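Alcohol dehydrogenase superfamily protein (Novosphingobium aromaticivorans, PDB 3GAZ) probably acts as an oxidoreductase of the medium-chain dehydrogenase/reductase superfamily, with NADP(H) as the likely cofactor. Local coordinates at residues A138-V143 against S264-L269; D144-Q149 against F239-S244; V154-G159 against Y221-G226. One frame throughout, in Å; residues are numbered along the deposited sequence.

Contact 1: A138-V143 against S264-L269; sequences AWEGLV and SGVFTL
G141 and V266 bring the two backbones closest, with their CA atoms 6.1 Å apart, where helix 132-145 meets the chain running off strand 262-265. That strand is the last in the order 3-2-1-4-5-6 of a Rossmann-type parallel sheet, so the contact fastens a helix to the segment that leaves the sheet at its outer strand. The helix widens into a pi-type turn at 140-143, while V266 to T268 have already left the strand as loop.

Glycine suits position 141 because its bare CA lets a valine branch lie almost against the helix backbone: V266 CG2 sits 3.7 Å from G141 CA. The other branch of V266, CG1, is turned anti to its backbone N (chi1 177°) and meets E140 at CB, 4.1 Å away, and again at OE1. A beta-branched residue is apt here, since one methyl serves the glycine and the other its neighbour.

E140 extends beyond CG (chi2 -159°), and its chain reaches T268, the two side chains crossing obliquely. Its carboxylate comes close to several atoms of the loop: OE1 lies 3.4 Å from T268 CA and 3.2 Å from T268 OG1, a hydroxyl that pairs with T137 OG1, so that its one proton need not go to the carboxylate. Two waters complete the junction. One donates to E140 OE2 and to the T268 carbonyl oxygen; the other donates to E140 OE1 and accepts from the backbone N-H of F267. Glutamate suits this place because its two oxygens can each take a proton from a water that also serves the loop backbone. The F267 N lies 3.0 Å from the oxygen of the water that it shares with E140 OE1.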
ATOM      1  N   ALA A 138       6.098  19.411  -9.888  1.00 14.80           N
ATOM      2  CA  ALA A 138       6.629  20.737 -10.193  1.00 13.46           C
ATOM      3  C   ALA A 138       6.166  21.773  -9.173  1.00 13.57           C
ATOM      4  O   ALA A 138       6.942  22.633  -8.742  1.00 14.50           O
ATOM      5  CB  ALA A 138       6.189  21.161 -11.588  1.00 12.60           C
ATOM      6  N   TRP A 139       4.898  21.685  -8.788  1.00 13.72           N
ATOM      7  CA  TRP A 139       4.314  22.625  -7.835  1.00 13.73           C
ATOM      8  C   TRP A 139       4.883  22.501  -6.422  1.00 15.11           C
ATOM      9  O   TRP A 139       5.152  23.512  -5.764  1.00 14.41           O
ATOM     10  CB  TRP A 139       2.797  22.441  -7.792  1.00 14.69           C
ATOM     11  CG  TRP A 139       2.087  23.454  -6.946  1.00 16.08           C
ATOM     12  CD1 TRP A 139       1.918  23.427  -5.590  1.00 16.30           C
ATOM     13  CD2 TRP A 139       1.465  24.660  -7.405  1.00 17.14           C
ATOM     14  NE1 TRP A 139       1.225  24.544  -5.176  1.00 18.12           N
ATOM     15  CE2 TRP A 139       0.934  25.315  -6.270  1.00 17.56           C
ATOM     16  CE3 TRP A 139       1.302  25.248  -8.667  1.00 17.67           C
ATOM     17  CZ2 TRP A 139       0.252  26.537  -6.360  1.00 19.32           C
ATOM     18  CZ3 TRP A 139       0.622  26.466  -8.756  1.00 18.41           C
ATOM     19  CH2 TRP A 139       0.105  27.093  -7.606  1.00 18.51           C
ATOM     20  N   GLU A 140       5.066  21.274  -5.946  1.00 14.11           N
ATOM     21  CA  GLU A 140       5.595  21.096  -4.601  1.00 14.82           C
ATOM     22  C   GLU A 140       6.987  21.695  -4.483  1.00 14.90           C
ATOM     23  O   GLU A 140       7.354  22.218  -3.435  1.00 13.28           O
ATOM     24  CB  GLU A 140       5.637  19.617  -4.212  1.00 17.08           C
ATOM     25  CG  GLU A 140       4.281  18.934  -4.267  1.00 21.39           C
ATOM     26  CD  GLU A 140       4.221  17.677  -3.420  1.00 25.15           C
ATOM     27  OE1 GLU A 140       5.203  16.899  -3.420  1.00 23.70           O
ATOM     28  OE2 GLU A 140       3.178  17.466  -2.761  1.00 28.79           O
ATOM     29  N   GLY A 141       7.755  21.624  -5.565  1.00 13.84           N
ATOM     30  CA  GLY A 141       9.102  22.160  -5.537  1.00 15.52           C
ATOM     31  C   GLY A 141       9.159  23.666  -5.684  1.00 16.12           C
ATOM     32  O   GLY A 141       9.806  24.358  -4.890  1.00 15.38           O
ATOM     33  N   LEU A 142       8.465  24.175  -6.695  1.00 16.61           N
ATOM     34  CA  LEU A 142       8.449  25.604  -6.985  1.00 17.12           C
ATOM     35  C   LEU A 142       7.657  26.469  -6.015  1.00 18.13           C
ATOM     36  O   LEU A 142       8.058  27.595  -5.721  1.00 16.76           O
ATOM     37  CB  LEU A 142       7.903  25.846  -8.393  1.00 16.42           C
ATOM     38  CG  LEU A 142       8.689  25.293  -9.581  1.00 17.04           C
ATOM     39  CD1 LEU A 142       7.865  25.475 -10.855  1.00 13.88           C
ATOM     40  CD2 LEU A 142      10.031  26.001  -9.687  1.00 18.38           C
ATOM     41  N   VAL A 143       6.529  25.958  -5.534  1.00 16.60           N
ATOM     42  CA  VAL A 143       5.686  26.737  -4.636  1.00 18.31           C
ATOM     43  C   VAL A 143       5.774  26.326  -3.170  1.00 19.02           C
ATOM     44  O   VAL A 143       6.184  27.125  -2.328  1.00 18.62           O
ATOM     45  CB  VAL A 143       4.214  26.688  -5.102  1.00 18.69           C
ATOM     46  CG1 VAL A 143       3.346  27.568  -4.207  1.00 20.50           C
ATOM     47  CG2 VAL A 143       4.122  27.148  -6.554  1.00 17.92           C
ATOM     48  N   SER A 264      16.095  21.672  -1.045  1.00 15.14           N
ATOM     49  CA  SER A 264      14.902  20.992  -0.534  1.00 14.12           C
ATOM     50  C   SER A 264      14.570  19.811  -1.430  1.00 14.52           C
ATOM     51  O   SER A 264      14.700  19.893  -2.652  1.00 13.32           O
ATOM     52  CB  SER A 264      13.694  21.935  -0.500  1.00 15.44           C
ATOM     53  OG  SER A 264      13.895  23.018   0.385  1.00 13.91           O
ATOM     54  N   GLY A 265      14.139  18.710  -0.824  1.00 15.37           N
ATOM     55  CA  GLY A 265      13.785  17.542  -1.608  1.00 13.94           C
ATOM     56  C   GLY A 265      12.301  17.521  -1.919  1.00 15.58           C
ATOM     57  O   GLY A 265      11.511  18.165  -1.230  1.00 15.91           O
ATOM     58  N   VAL A 266      11.919  16.788  -2.962  1.00 15.99           N
ATOM     59  CA  VAL A 266      10.514  16.675  -3.349  1.00 17.13           C
ATOM     60  C   VAL A 266      10.174  15.197  -3.507  1.00 18.45           C
ATOM     61  O   VAL A 266      10.886  14.464  -4.191  1.00 19.55           O
ATOM     62  CB  VAL A 266      10.226  17.389  -4.694  1.00 16.72           C
ATOM     63  CG1 VAL A 266       8.760  17.190  -5.086  1.00 18.78           C
ATOM     64  CG2 VAL A 266      10.536  18.878  -4.574  1.00 18.99           C
ATOM     65  N   PHE A 267       9.093  14.761  -2.868  1.00 18.11           N
ATOM     66  CA  PHE A 267       8.662  13.367  -2.945  1.00 18.08           C
ATOM     67  C   PHE A 267       7.140  13.353  -2.859  1.00 18.48           C
ATOM     68  O   PHE A 267       6.559  13.233  -1.783  1.00 18.06           O
ATOM     69  CB  PHE A 267       9.278  12.558  -1.794  1.00 18.93           C
ATOM     70  CG  PHE A 267       8.973  11.089  -1.856  1.00 19.83           C
ATOM     71  CD1 PHE A 267       9.202  10.368  -3.024  1.00 20.38           C
ATOM     72  CD2 PHE A 267       8.454  10.424  -0.748  1.00 18.92           C
ATOM     73  CE1 PHE A 267       8.913   8.997  -3.090  1.00 20.96           C
ATOM     74  CE2 PHE A 267       8.164   9.060  -0.804  1.00 18.51           C
ATOM     75  CZ  PHE A 267       8.395   8.347  -1.980  1.00 16.27           C
ATOM     76  N   THR A 268       6.502  13.481  -4.013  1.00 18.92           N
ATOM     77  CA  THR A 268       5.046  13.536  -4.105  1.00 20.38           C
ATOM     78  C   THR A 268       4.303  12.293  -3.628  1.00 18.89           C
ATOM     79  O   THR A 268       3.179  12.386  -3.132  1.00 18.86           O
ATOM     80  CB  THR A 268       4.634  13.837  -5.566  1.00 22.57           C
ATOM     81  OG1 THR A 268       5.274  15.049  -5.989  1.00 27.42           O
ATOM     82  CG2 THR A 268       3.131  14.005  -5.702  1.00 23.10           C
ATOM     83  N   LEU A 269       4.928  11.133  -3.757  1.00 19.13           N
ATOM     84  CA  LEU A 269       4.271   9.884  -3.374  1.00 19.63           C
ATOM     85  C   LEU A 269       3.868   9.735  -1.915  1.00 18.48           C
ATOM     86  O   LEU A 269       2.923   8.992  -1.619  1.00 15.19           O
ATOM     87  CB  LEU A 269       5.146   8.688  -3.749  1.00 20.81           C
ATOM     88  CG  LEU A 269       5.666   8.584  -5.186  1.00 24.17           C
ATOM     89  CD1 LEU A 269       6.360   7.245  -5.380  1.00 23.99           C
ATOM     90  CD2 LEU A 269       4.513   8.737  -6.139  1.00 21.56           C
TER
HETATM   91  O   HOH W   1       2.831  15.235  -1.809  1.00 27.13           O
HETATM   92  O   HOH W   2       7.268  16.940  -1.980  1.00 32.58           O

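Contact 2: D144-Q149 against F239-S244; sequences DRAQVQ and FGHVVS
A146 and R145 approach the imidazole of H241 obliquely, A146 through its CA, 3.8 Å from H241 ND1, and R145 through its carbonyl oxygen, 3.5 Å from H241 CE1. At the ring's edge, in its plane, a water lies 2.9 Å from ND1 and donates to A146 O, tying the ring to the backbone of A146. The other ring nitrogen, NE2, is hydrogen-bonded to S264 OG on the adjoining strand, so histidine suits the spot by having a polar atom for each partner. The guanidinium of R145 has D144 CB over one face, offset toward the rim; its CB faces V243, but the rest of the chain swings off the strand.

Two residues on from H241 along the strand, V243 adds an apolar touch: CG1 stands 4.2 Å from A146 CB, and alanine's small methyl permits the backbone to come this near. The chain turns next at Q147, with phi +48°. Its side chain folds back, NE2 donating to D144 O over 2.9 Å; D144 O lies close to the amide plane of Q147, whereas NE2 stands 46° out of the plane of the D144 carbonyl. V148 N is hydrogen-bonded to L142 O, back in the helix. This is the C-terminal end of helix 132-145 laid over strand 240-244, a helix-on-sheet contact of a Rossmann-type domain.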
ATOM      1  N   ASP A 144       5.397  25.089  -2.860  1.00 19.14           N
ATOM      2  CA  ASP A 144       5.445  24.621  -1.480  1.00 20.42           C
ATOM      3  C   ASP A 144       6.828  24.771  -0.838  1.00 20.49           C
ATOM      4  O   ASP A 144       6.953  25.335   0.248  1.00 19.41           O
ATOM      5  CB  ASP A 144       4.993  23.158  -1.386  1.00 21.14           C
ATOM      6  CG  ASP A 144       3.531  22.970  -1.756  1.00 23.56           C
ATOM      7  OD1 ASP A 144       2.738  23.909  -1.547  1.00 26.05           O
ATOM      8  OD2 ASP A 144       3.165  21.877  -2.240  1.00 27.28           O
ATOM      9  N   ARG A 145       7.868  24.273  -1.499  1.00 19.15           N
ATOM     10  CA  ARG A 145       9.209  24.372  -0.938  1.00 19.89           C
ATOM     11  C   ARG A 145       9.922  25.707  -1.196  1.00 22.04           C
ATOM     12  O   ARG A 145      10.395  26.350  -0.261  1.00 22.23           O
ATOM     13  CB  ARG A 145      10.092  23.229  -1.454  1.00 21.08           C
ATOM     14  CG  ARG A 145       9.693  21.822  -0.989  1.00 19.76           C
ATOM     15  CD  ARG A 145       9.822  21.648   0.524  1.00 21.03           C
ATOM     16  NE  ARG A 145       8.670  22.173   1.255  1.00 21.41           N
ATOM     17  CZ  ARG A 145       7.461  21.616   1.246  1.00 21.77           C
ATOM     18  NH1 ARG A 145       7.241  20.509   0.545  1.00 20.97           N
ATOM     19  NH2 ARG A 145       6.470  22.168   1.934  1.00 21.75           N
ATOM     20  N   ALA A 146       9.988  26.132  -2.456  1.00 21.41           N
ATOM     21  CA  ALA A 146      10.700  27.363  -2.797  1.00 23.37           C
ATOM     22  C   ALA A 146       9.899  28.658  -2.808  1.00 23.30           C
ATOM     23  O   ALA A 146      10.487  29.740  -2.792  1.00 23.05           O
ATOM     24  CB  ALA A 146      11.403  27.190  -4.142  1.00 22.19           C
ATOM     25  N   GLN A 147       8.574  28.560  -2.847  1.00 23.59           N
ATOM     26  CA  GLN A 147       7.732  29.751  -2.868  1.00 25.19           C
ATOM     27  C   GLN A 147       8.230  30.741  -3.918  1.00 25.71           C
ATOM     28  O   GLN A 147       8.435  31.921  -3.621  1.00 27.24           O
ATOM     29  CB  GLN A 147       7.733  30.426  -1.492  1.00 27.36           C
ATOM     30  CG  GLN A 147       6.981  29.655  -0.417  1.00 32.93           C
ATOM     31  CD  GLN A 147       7.875  29.232   0.731  1.00 37.26           C
ATOM     32  OE1 GLN A 147       8.470  30.070   1.413  1.00 40.32           O
ATOM     33  NE2 GLN A 147       7.975  27.926   0.952  1.00 37.57           N
ATOM     34  N   VAL A 148       8.430  30.259  -5.141  1.00 24.25           N
ATOM     35  CA  VAL A 148       8.911  31.105  -6.224  1.00 22.15           C
ATOM     36  C   VAL A 148       8.150  32.429  -6.239  1.00 23.21           C
ATOM     37  O   VAL A 148       6.918  32.450  -6.197  1.00 23.12           O
ATOM     38  CB  VAL A 148       8.772  30.389  -7.597  1.00 21.68           C
ATOM     39  CG1 VAL A 148       7.306  30.140  -7.921  1.00 20.68           C
ATOM     40  CG2 VAL A 148       9.448  31.212  -8.686  1.00 19.44           C
ATOM     41  N   GLN A 149       8.900  33.530  -6.281  1.00 24.09           N
ATOM     42  CA  GLN A 149       8.330  34.876  -6.278  1.00 25.50           C
ATOM     43  C   GLN A 149       8.431  35.573  -7.634  1.00 25.22           C
ATOM     44  O   GLN A 149       9.307  35.272  -8.449  1.00 23.16           O
ATOM     45  CB  GLN A 149       9.044  35.760  -5.248  1.00 27.91           C
ATOM     46  CG  GLN A 149       8.968  35.298  -3.801  1.00 33.06           C
ATOM     47  CD  GLN A 149       7.557  35.306  -3.254  1.00 35.74           C
ATOM     48  OE1 GLN A 149       6.787  34.371  -3.476  1.00 38.99           O
ATOM     49  NE2 GLN A 149       7.206  36.368  -2.541  1.00 38.38           N
ATOM     50  N   PHE A 239      22.742  32.452  -1.353  1.00 16.64           N
ATOM     51  CA  PHE A 239      21.514  32.549  -0.561  1.00 17.55           C
ATOM     52  C   PHE A 239      20.336  31.980  -1.359  1.00 17.94           C
ATOM     53  O   PHE A 239      19.188  32.032  -0.911  1.00 18.53           O
ATOM     54  CB  PHE A 239      21.197  34.004  -0.180  1.00 19.91           C
ATOM     55  CG  PHE A 239      22.311  34.715   0.542  1.00 22.01           C
ATOM     56  CD1 PHE A 239      22.986  34.103   1.596  1.00 20.71           C
ATOM     57  CD2 PHE A 239      22.670  36.010   0.178  1.00 21.87           C
ATOM     58  CE1 PHE A 239      24.000  34.771   2.277  1.00 21.49           C
ATOM     59  CE2 PHE A 239      23.681  36.689   0.854  1.00 22.61           C
ATOM     60  CZ  PHE A 239      24.349  36.067   1.905  1.00 22.80           C
ATOM     61  N   GLY A 240      20.630  31.442  -2.540  1.00 17.11           N
ATOM     62  CA  GLY A 240      19.593  30.874  -3.391  1.00 17.54           C
ATOM     63  C   GLY A 240      19.015  29.552  -2.911  1.00 16.32           C
ATOM     64  O   GLY A 240      19.416  29.027  -1.870  1.00 13.76           O
ATOM     65  N   HIS A 241      18.082  28.999  -3.685  1.00 16.44           N
ATOM     66  CA  HIS A 241      17.425  27.745  -3.325  1.00 14.63           C
ATOM     67  C   HIS A 241      17.431  26.746  -4.476  1.00 14.87           C
ATOM     68  O   HIS A 241      17.135  27.092  -5.618  1.00 14.37           O
ATOM     69  CB  HIS A 241      15.977  28.037  -2.903  1.00 15.64           C
ATOM     70  CG  HIS A 241      15.319  26.930  -2.133  1.00 18.91           C
ATOM     71  ND1 HIS A 241      14.177  27.128  -1.385  1.00 18.08           N
ATOM     72  CD2 HIS A 241      15.633  25.618  -1.996  1.00 18.11           C
ATOM     73  CE1 HIS A 241      13.819  25.989  -0.818  1.00 17.59           C
ATOM     74  NE2 HIS A 241      14.685  25.057  -1.172  1.00 17.56           N
ATOM     75  N   VAL A 242      17.765  25.501  -4.165  1.00 13.40           N
ATOM     76  CA  VAL A 242      17.784  24.434  -5.158  1.00 13.90           C
ATOM     77  C   VAL A 242      16.804  23.343  -4.721  1.00 15.05           C
ATOM     78  O   VAL A 242      16.806  22.937  -3.562  1.00 16.95           O
ATOM     79  CB  VAL A 242      19.198  23.811  -5.286  1.00 11.54           C
ATOM     80  CG1 VAL A 242      19.155  22.587  -6.204  1.00 11.13           C
ATOM     81  CG2 VAL A 242      20.181  24.853  -5.839  1.00  9.07           C
ATOM     82  N   VAL A 243      15.946  22.893  -5.629  1.00 15.60           N
ATOM     83  CA  VAL A 243      15.009  21.825  -5.288  1.00 16.06           C
ATOM     84  C   VAL A 243      15.172  20.695  -6.302  1.00 15.81           C
ATOM     85  O   VAL A 243      15.560  20.926  -7.450  1.00 14.75           O
ATOM     86  CB  VAL A 243      13.530  22.313  -5.286  1.00 17.27           C
ATOM     87  CG1 VAL A 243      13.376  23.512  -4.354  1.00 16.02           C
ATOM     88  CG2 VAL A 243      13.087  22.676  -6.695  1.00 16.67           C
ATOM     89  N   SER A 244      14.896  19.471  -5.872  1.00 15.11           N
ATOM     90  CA  SER A 244      15.010  18.322  -6.759  1.00 15.99           C
ATOM     91  C   SER A 244      13.942  17.294  -6.445  1.00 17.04           C
ATOM     92  O   SER A 244      13.525  17.151  -5.294  1.00 16.41           O
ATOM     93  CB  SER A 244      16.388  17.667  -6.616  1.00 15.94           C
ATOM     94  OG  SER A 244      16.452  16.460  -7.362  1.00 16.10           O
TER
HETATM   95  O   HOH W   3      13.105  29.816  -1.366  1.00 31.58           O

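Contact 3: V154-G159 against Y221-G226; sequences VLIQGG and YDTLGG
Q157 touches Y221 and D222 from its first side-chain carbon onward. Its CB lies 3.6 Å from Y221 O and 4.0 Å from D222 CA; CG is also near Y221 O. The chain then bends (chi2 -83°) and leaves the strand pair: OE1 is hydrogen-bonded to T181 OG1, while NE2 has weak bonds to S232 OG and Y207 OH. Glutamine thus offers aliphatic carbons to the neighbouring strand and an amide to several hydroxyls.

The two strands run parallel, Y221 N donating to L155 O (2.8 Å) and Q157 N to Y221 O (2.9 Å). On the face bearing I156 and Y221, I156 CD1 packs 3.6 Å from Y221 CB. T223 OG1, placed between its backbone N and carbonyl carbon (chi1 76°), donates to Q157 O over 2.6 Å, in the carbonyl plane. T223 N adds a weak bond to the same oxygen. G158, lacking a side chain, lets this hydroxyl and L224 come close. D222 OD1 accepts from L224 N, an Asx turn, and from G225 N, extending it to an Asx motif. The T223 hydroxyl thus carries the pairing past the strand ends; G159 begins a GxGxxG pattern consistent with dinucleotide binding.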
ATOM      1  N   VAL A 154      14.647  31.803 -12.497  1.00 15.63           N
ATOM      2  CA  VAL A 154      14.464  30.375 -12.269  1.00 15.55           C
ATOM      3  C   VAL A 154      15.086  29.548 -13.381  1.00 14.56           C
ATOM      4  O   VAL A 154      14.880  29.824 -14.558  1.00 16.56           O
ATOM      5  CB  VAL A 154      12.955  30.012 -12.174  1.00 13.57           C
ATOM      6  CG1 VAL A 154      12.781  28.503 -12.046  1.00 13.99           C
ATOM      7  CG2 VAL A 154      12.323  30.722 -10.985  1.00 16.77           C
ATOM      8  N   LEU A 155      15.849  28.532 -12.994  1.00 13.71           N
ATOM      9  CA  LEU A 155      16.489  27.642 -13.951  1.00 13.54           C
ATOM     10  C   LEU A 155      15.881  26.250 -13.812  1.00 14.35           C
ATOM     11  O   LEU A 155      15.958  25.638 -12.743  1.00 14.14           O
ATOM     12  CB  LEU A 155      17.992  27.557 -13.681  1.00 13.93           C
ATOM     13  CG  LEU A 155      18.739  26.514 -14.519  1.00 14.59           C
ATOM     14  CD1 LEU A 155      18.692  26.912 -15.990  1.00 14.44           C
ATOM     15  CD2 LEU A 155      20.174  26.386 -14.033  1.00 14.32           C
ATOM     16  N   ILE A 156      15.261  25.764 -14.882  1.00 13.87           N
ATOM     17  CA  ILE A 156      14.669  24.434 -14.873  1.00 15.43           C
ATOM     18  C   ILE A 156      15.603  23.499 -15.628  1.00 14.87           C
ATOM     19  O   ILE A 156      15.861  23.705 -16.813  1.00 16.01           O
ATOM     20  CB  ILE A 156      13.291  24.403 -15.577  1.00 15.31           C
ATOM     21  CG1 ILE A 156      12.323  25.371 -14.896  1.00 15.51           C
ATOM     22  CG2 ILE A 156      12.737  22.976 -15.559  1.00 15.63           C
ATOM     23  CD1 ILE A 156      12.035  25.039 -13.447  1.00 17.91           C
ATOM     24  N   GLN A 157      16.117  22.484 -14.937  1.00 15.08           N
ATOM     25  CA  GLN A 157      17.016  21.501 -15.544  1.00 17.02           C
ATOM     26  C   GLN A 157      16.177  20.390 -16.169  1.00 17.75           C
ATOM     27  O   GLN A 157      15.511  19.636 -15.458  1.00 20.18           O
ATOM     28  CB  GLN A 157      17.944  20.910 -14.478  1.00 17.14           C
ATOM     29  CG  GLN A 157      18.774  21.951 -13.739  1.00 20.07           C
ATOM     30  CD  GLN A 157      20.035  22.347 -14.488  1.00 22.98           C
ATOM     31  OE1 GLN A 157      20.016  22.543 -15.704  1.00 23.68           O
ATOM     32  NE2 GLN A 157      21.140  22.474 -13.759  1.00 22.42           N
ATOM     33  N   GLY A 158      16.216  20.288 -17.496  1.00 17.30           N
ATOM     34  CA  GLY A 158      15.438  19.278 -18.195  1.00 16.18           C
ATOM     35  C   GLY A 158      14.070  19.830 -18.560  1.00 15.95           C
ATOM     36  O   GLY A 158      13.042  19.198 -18.305  1.00 16.60           O
ATOM     37  N   GLY A 159      14.070  21.012 -19.174  1.00 14.76           N
ATOM     38  CA  GLY A 159      12.840  21.687 -19.551  1.00 14.19           C
ATOM     39  C   GLY A 159      11.902  20.983 -20.515  1.00 14.36           C
ATOM     40  O   GLY A 159      10.728  21.321 -20.577  1.00 15.20           O
ATOM     41  N   TYR A 221      15.569  24.217 -10.327  1.00 13.41           N
ATOM     42  CA  TYR A 221      14.793  22.995 -10.162  1.00 14.00           C
ATOM     43  C   TYR A 221      15.408  21.853 -10.962  1.00 14.84           C
ATOM     44  O   TYR A 221      15.371  21.847 -12.192  1.00 13.75           O
ATOM     45  CB  TYR A 221      13.336  23.190 -10.603  1.00 15.75           C
ATOM     46  CG  TYR A 221      12.398  22.125 -10.052  1.00 15.16           C
ATOM     47  CD1 TYR A 221      12.750  20.775 -10.080  1.00 17.25           C
ATOM     48  CD2 TYR A 221      11.168  22.469  -9.498  1.00 14.01           C
ATOM     49  CE1 TYR A 221      11.901  19.792  -9.567  1.00 15.94           C
ATOM     50  CE2 TYR A 221      10.308  21.493  -8.981  1.00 15.06           C
ATOM     51  CZ  TYR A 221      10.683  20.157  -9.018  1.00 15.43           C
ATOM     52  OH  TYR A 221       9.849  19.186  -8.507  1.00 14.24           O
ATOM     53  N   ASP A 222      15.975  20.888 -10.247  1.00 16.06           N
ATOM     54  CA  ASP A 222      16.582  19.723 -10.865  1.00 15.93           C
ATOM     55  C   ASP A 222      15.520  18.651 -11.076  1.00 17.70           C
ATOM     56  O   ASP A 222      14.947  18.146 -10.113  1.00 17.87           O
ATOM     57  CB  ASP A 222      17.691  19.168  -9.965  1.00 16.16           C
ATOM     58  CG  ASP A 222      18.131  17.780 -10.377  1.00 17.46           C
ATOM     59  OD1 ASP A 222      18.309  17.548 -11.590  1.00 17.49           O
ATOM     60  OD2 ASP A 222      18.304  16.919  -9.489  1.00 18.00           O
ATOM     61  N   THR A 223      15.248  18.309 -12.333  1.00 18.56           N
ATOM     62  CA  THR A 223      14.259  17.275 -12.618  1.00 18.33           C
ATOM     63  C   THR A 223      14.948  16.021 -13.137  1.00 19.36           C
ATOM     64  O   THR A 223      14.282  15.047 -13.485  1.00 18.80           O
ATOM     65  CB  THR A 223      13.246  17.705 -13.700  1.00 20.13           C
ATOM     66  OG1 THR A 223      13.867  17.628 -14.990  1.00 19.23           O
ATOM     67  CG2 THR A 223      12.759  19.116 -13.453  1.00 17.28           C
ATOM     68  N   LEU A 224      16.277  16.044 -13.188  1.00 18.54           N
ATOM     69  CA  LEU A 224      17.030  14.907 -13.704  1.00 19.96           C
ATOM     70  C   LEU A 224      17.804  14.121 -12.644  1.00 19.62           C
ATOM     71  O   LEU A 224      17.940  12.903 -12.750  1.00 17.65           O
ATOM     72  CB  LEU A 224      17.981  15.385 -14.809  1.00 20.96           C
ATOM     73  CG  LEU A 224      17.270  15.945 -16.049  1.00 22.28           C
ATOM     74  CD1 LEU A 224      18.270  16.596 -16.993  1.00 22.97           C
ATOM     75  CD2 LEU A 224      16.527  14.814 -16.751  1.00 24.69           C
ATOM     76  N   GLY A 225      18.314  14.816 -11.632  1.00 19.33           N
ATOM     77  CA  GLY A 225      19.052  14.146 -10.575  1.00 19.55           C
ATOM     78  C   GLY A 225      20.487  13.802 -10.926  1.00 21.22           C
ATOM     79  O   GLY A 225      21.015  14.242 -11.950  1.00 20.74           O
ATOM     80  N   GLY A 226      21.118  13.009 -10.066  1.00 21.96           N
ATOM     81  CA  GLY A 226      22.494  12.608 -10.295  1.00 22.00           C
ATOM     82  C   GLY A 226      23.423  13.790 -10.489  1.00 20.51           C
ATOM     83  O   GLY A 226      23.416  14.717  -9.687  1.00 23.35           O
TER
HETATM   84  O   HOH W   4      11.685  16.785 -16.629  1.00 18.68           O

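Overall arrangement
The segments are nested along the chain: 154-159 with 221-226 lie inside the loop closed by contact 2, which itself lies inside that closed by contact 1. Centres are about 10 Å apart for contacts 1 and 2, and about 12 Å for each of the other pairs. Contacts 1 and 2 share helix 132-145, which precedes strand 153-157 of contact 3, and all three reach one six-stranded parallel sheet, whose strands 153-157, 217-222, 240-244 and 262-265 are successive neighbours. Y221 joins them, its ring packing on G141, L142 and V243. Together they pack the helix and the loop after strand 262-265 against the sheet of the Rossmann-type domain that probably holds NADP(H).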